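Local coordinates for Peptide/nickel transport system substrate-binding protein (Listeria monocytogenes serotype 1/2a, PDB 5KZT) that probably captures peptides outside the cell for an oligopeptide transporter, and is bound to a peptide here, at residues Lys205-Lys210 against Leu222-Val227. Residues are numbered along the deposited sequence; the frame is centred on the assembly and turned at random.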
ATOM      1  N   LYS A 205     -15.418  13.068   5.718  1.00 23.86           N
ATOM      2  CA  LYS A 205     -14.984  13.212   7.093  1.00 23.77           C
ATOM      3  C   LYS A 205     -15.152  11.892   7.820  1.00 23.23           C
ATOM      4  O   LYS A 205     -16.006  11.068   7.470  1.00 23.82           O
ATOM      5  CB  LYS A 205     -15.784  14.322   7.787  1.00 25.51           C
ATOM      6  CG  LYS A 205     -15.504  15.665   7.156  1.00 26.60           C
ATOM      7  CD  LYS A 205     -16.069  16.868   7.889  1.00 28.69           C
ATOM      8  CE  LYS A 205     -15.990  18.080   6.972  1.00 29.46           C
ATOM      9  NZ  LYS A 205     -15.490  19.260   7.688  1.00 30.56           N
ATOM     10  N   TRP A 206     -14.292  11.670   8.793  1.00 21.53           N
ATOM     11  CA  TRP A 206     -14.445  10.573   9.719  1.00 20.88           C
ATOM     12  C   TRP A 206     -13.638  10.888  10.963  1.00 20.34           C
ATOM     13  O   TRP A 206     -12.822  11.822  10.963  1.00 19.63           O
ATOM     14  CB  TRP A 206     -14.016   9.234   9.104  1.00 20.13           C
ATOM     15  CG  TRP A 206     -12.639   9.200   8.520  1.00 19.01           C
ATOM     16  CD1 TRP A 206     -11.493   8.856   9.163  1.00 18.30           C
ATOM     17  CD2 TRP A 206     -12.263   9.482   7.158  1.00 18.69           C
ATOM     18  NE1 TRP A 206     -10.431   8.918   8.305  1.00 17.68           N
ATOM     19  CE2 TRP A 206     -10.872   9.293   7.067  1.00 17.96           C
ATOM     20  CE3 TRP A 206     -12.969   9.862   6.015  1.00 19.22           C
ATOM     21  CZ2 TRP A 206     -10.160   9.477   5.875  1.00 17.89           C
ATOM     22  CZ3 TRP A 206     -12.270  10.042   4.825  1.00 19.11           C
ATOM     23  CH2 TRP A 206     -10.871   9.858   4.767  1.00 18.51           C
ATOM     24  N   THR A 207     -13.874  10.095  12.010  1.00 20.33           N
ATOM     25  CA  THR A 207     -13.403  10.393  13.355  1.00 20.40           C
ATOM     26  C   THR A 207     -12.894   9.139  14.052  1.00 20.05           C
ATOM     27  O   THR A 207     -13.499   8.080  13.938  1.00 19.99           O
ATOM     28  CB  THR A 207     -14.550  10.975  14.204  1.00 21.45           C
ATOM     29  OG1 THR A 207     -15.223  11.971  13.447  1.00 21.65           O
ATOM     30  CG2 THR A 207     -14.044  11.592  15.488  1.00 21.81           C
ATOM     31  N   TYR A 208     -11.782   9.277  14.772  1.00 19.39           N
ATOM     32  CA  TYR A 208     -11.285   8.234  15.645  1.00 19.36           C
ATOM     33  C   TYR A 208     -11.585   8.694  17.042  1.00 20.22           C
ATOM     34  O   TYR A 208     -11.302   9.850  17.373  1.00 19.84           O
ATOM     35  CB  TYR A 208      -9.778   8.058  15.485  1.00 18.66           C
ATOM     36  CG  TYR A 208      -9.336   7.609  14.106  1.00 17.93           C
ATOM     37  CD1 TYR A 208      -9.489   6.284  13.702  1.00 17.55           C
ATOM     38  CD2 TYR A 208      -8.751   8.503  13.201  1.00 17.61           C
ATOM     39  CE1 TYR A 208      -9.090   5.866  12.456  1.00 17.08           C
ATOM     40  CE2 TYR A 208      -8.336   8.077  11.945  1.00 17.13           C
ATOM     41  CZ  TYR A 208      -8.503   6.749  11.593  1.00 16.86           C
ATOM     42  OH  TYR A 208      -8.096   6.341  10.365  1.00 17.29           O
ATOM     43  N   VAL A 209     -12.154   7.817  17.866  1.00 20.68           N
ATOM     44  CA  VAL A 209     -12.380   8.152  19.268  1.00 21.98           C
ATOM     45  C   VAL A 209     -11.723   7.082  20.108  1.00 21.86           C
ATOM     46  O   VAL A 209     -11.807   5.900  19.780  1.00 20.92           O
ATOM     47  CB  VAL A 209     -13.880   8.282  19.614  1.00 23.42           C
ATOM     48  CG1 VAL A 209     -14.047   8.725  21.057  1.00 24.95           C
ATOM     49  CG2 VAL A 209     -14.545   9.323  18.717  1.00 23.62           C
ATOM     50  N   LYS A 210     -11.047   7.505  21.182  1.00 22.35           N
ATOM     51  CA  LYS A 210     -10.379   6.565  22.085  1.00 22.47           C
ATOM     52  C   LYS A 210     -11.336   5.436  22.487  1.00 23.14           C
ATOM     53  O   LYS A 210     -12.453   5.690  22.937  1.00 23.48           O
ATOM     54  CB  LYS A 210      -9.842   7.284  23.337  1.00 23.41           C
ATOM     55  CG  LYS A 210      -9.247   6.348  24.384  1.00 23.99           C
ATOM     56  CD  LYS A 210      -8.449   7.070  25.455  1.00 24.98           C
ATOM     57  CE  LYS A 210      -8.119   6.094  26.573  1.00 25.96           C
ATOM     58  NZ  LYS A 210      -7.141   6.576  27.579  1.00 26.83           N
ATOM     59  N   LEU A 222      -4.771  10.573  23.132  1.00 24.07           N
ATOM     60  CA  LEU A 222      -5.716  11.340  22.325  1.00 23.53           C
ATOM     61  C   LEU A 222      -7.137  10.852  22.589  1.00 24.06           C
ATOM     62  O   LEU A 222      -7.411   9.662  22.469  1.00 23.62           O
ATOM     63  CB  LEU A 222      -5.389  11.205  20.850  1.00 22.44           C
ATOM     64  CG  LEU A 222      -4.119  11.936  20.417  1.00 21.96           C
ATOM     65  CD1 LEU A 222      -3.723  11.529  19.003  1.00 20.68           C
ATOM     66  CD2 LEU A 222      -4.289  13.435  20.555  1.00 22.50           C
ATOM     67  N   LYS A 223      -8.034  11.757  22.952  1.00 24.43           N
ATOM     68  CA  LYS A 223      -9.431  11.367  23.084  1.00 25.00           C
ATOM     69  C   LYS A 223     -10.139  11.287  21.709  1.00 23.41           C
ATOM     70  O   LYS A 223     -11.062  10.516  21.547  1.00 22.76           O
ATOM     71  CB  LYS A 223     -10.169  12.265  24.095  1.00 27.05           C
ATOM     72  CG  LYS A 223     -10.470  13.659  23.635  1.00 27.96           C
ATOM     73  CD  LYS A 223     -10.925  14.521  24.815  1.00 30.07           C
ATOM     74  CE  LYS A 223     -11.231  15.919  24.333  1.00 30.46           C
ATOM     75  NZ  LYS A 223     -11.723  16.794  25.399  1.00 32.06           N
ATOM     76  N   GLN A 224      -9.680  12.073  20.725  1.00 22.29           N
ATOM     77  CA  GLN A 224     -10.362  12.187  19.436  1.00 21.50           C
ATOM     78  C   GLN A 224      -9.409  12.660  18.333  1.00 20.27           C
ATOM     79  O   GLN A 224      -8.576  13.542  18.557  1.00 20.09           O
ATOM     80  CB  GLN A 224     -11.559  13.143  19.544  1.00 22.51           C
ATOM     81  CG  GLN A 224     -12.407  13.198  18.279  1.00 22.27           C
ATOM     82  CD  GLN A 224     -13.846  13.571  18.543  1.00 23.53           C
ATOM     83  OE1 GLN A 224     -14.437  13.148  19.540  1.00 24.74           O
ATOM     84  NE2 GLN A 224     -14.434  14.351  17.644  1.00 23.60           N
ATOM     85  N   ILE A 225      -9.519  12.042  17.165  1.00 19.14           N
ATOM     86  CA  ILE A 225      -8.741  12.440  15.985  1.00 18.46           C
ATOM     87  C   ILE A 225      -9.758  12.684  14.872  1.00 18.45           C
ATOM     88  O   ILE A 225     -10.491  11.781  14.512  1.00 18.59           O
ATOM     89  CB  ILE A 225      -7.696  11.378  15.580  1.00 17.73           C
ATOM     90  CG1 ILE A 225      -6.771  11.027  16.757  1.00 18.12           C
ATOM     91  CG2 ILE A 225      -6.886  11.847  14.385  1.00 17.27           C
ATOM     92  CD1 ILE A 225      -6.001   9.729  16.565  1.00 17.87           C
ATOM     93  N   ASN A 226      -9.821  13.912  14.372  1.00 18.47           N
ATOM     94  CA  ASN A 226     -10.765  14.305  13.328  1.00 18.73           C
ATOM     95  C   ASN A 226     -10.027  14.315  12.005  1.00 18.09           C
ATOM     96  O   ASN A 226      -8.935  14.904  11.906  1.00 17.80           O
ATOM     97  CB  ASN A 226     -11.304  15.710  13.599  1.00 19.44           C
ATOM     98  CG  ASN A 226     -12.009  15.815  14.940  1.00 20.47           C
ATOM     99  OD1 ASN A 226     -12.921  15.034  15.222  1.00 20.96           O
ATOM    100  ND2 ASN A 226     -11.596  16.777  15.780  1.00 20.77           N
ATOM    101  N   VAL A 227     -10.616  13.681  10.992  1.00 17.84           N
ATOM    102  CA  VAL A 227     -10.023  13.624   9.657  1.00 17.29           C
ATOM    103  C   VAL A 227     -10.986  14.192   8.636  1.00 17.99           C
ATOM    104  O   VAL A 227     -12.183  13.882   8.673  1.00 18.38           O
ATOM    105  CB  VAL A 227      -9.669  12.175   9.246  1.00 16.67           C
ATOM    106  CG1 VAL A 227      -8.900  12.182   7.937  1.00 16.44           C
ATOM    107  CG2 VAL A 227      -8.867  11.505  10.348  1.00 16.44           C
TER
HETATM  108  O   HOH W   1     -14.657  14.386  13.018  1.00 28.03           O
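Trp206 forms an antiparallel hydrogen-bonded pair with Val227, through two backbone hydrogen bonds, and lays its indole over that valine. Its CG sits between the backbone N and the carbonyl carbon (chi1 54°), and Val227 CB lies over the five-membered ring of Trp206, 3.8 Å from its centroid, a CH-pi contact. Val227 CG1 sits above the same face, 3.6 Å from Trp206 CE2. Next, on the other face of the sheet, Thr207 CG2 packs 3.5 Å from Gln224 NE2. Gln224 NE2 donates a nearly straight 2.9 Å hydrogen bond to Asn226 OD1, in the plane of both amides and on a lone pair of OD1. Asp198 bonds Thr207 OG1, and Asn18 OD1 takes Asn226 ND2. Strands 205-210 and 224-229 run antiparallel as the middle pair of a four-stranded mixed sheet, joined by a connection without helix or strand and flanked by 16-21 and 194-197. Tyr208, back on the Trp206 face, makes another hydrogen-bonded pair: Tyr208 N to Ile225 O and Ile225 N to Tyr208 O, both 2.8 Å. Ile225 CB meets its ring at the edge, Val227 CG2 approaches Tyr208 CE2 obliquely at 3.8 Å, and helix 36-45 also packs against this tyrosine. Lys210 N hydrogen-bonds Lys223 O from above the carbonyl plane, and the extended Lys210 chain carries NZ to the carbonyls of Lys217 and Val220.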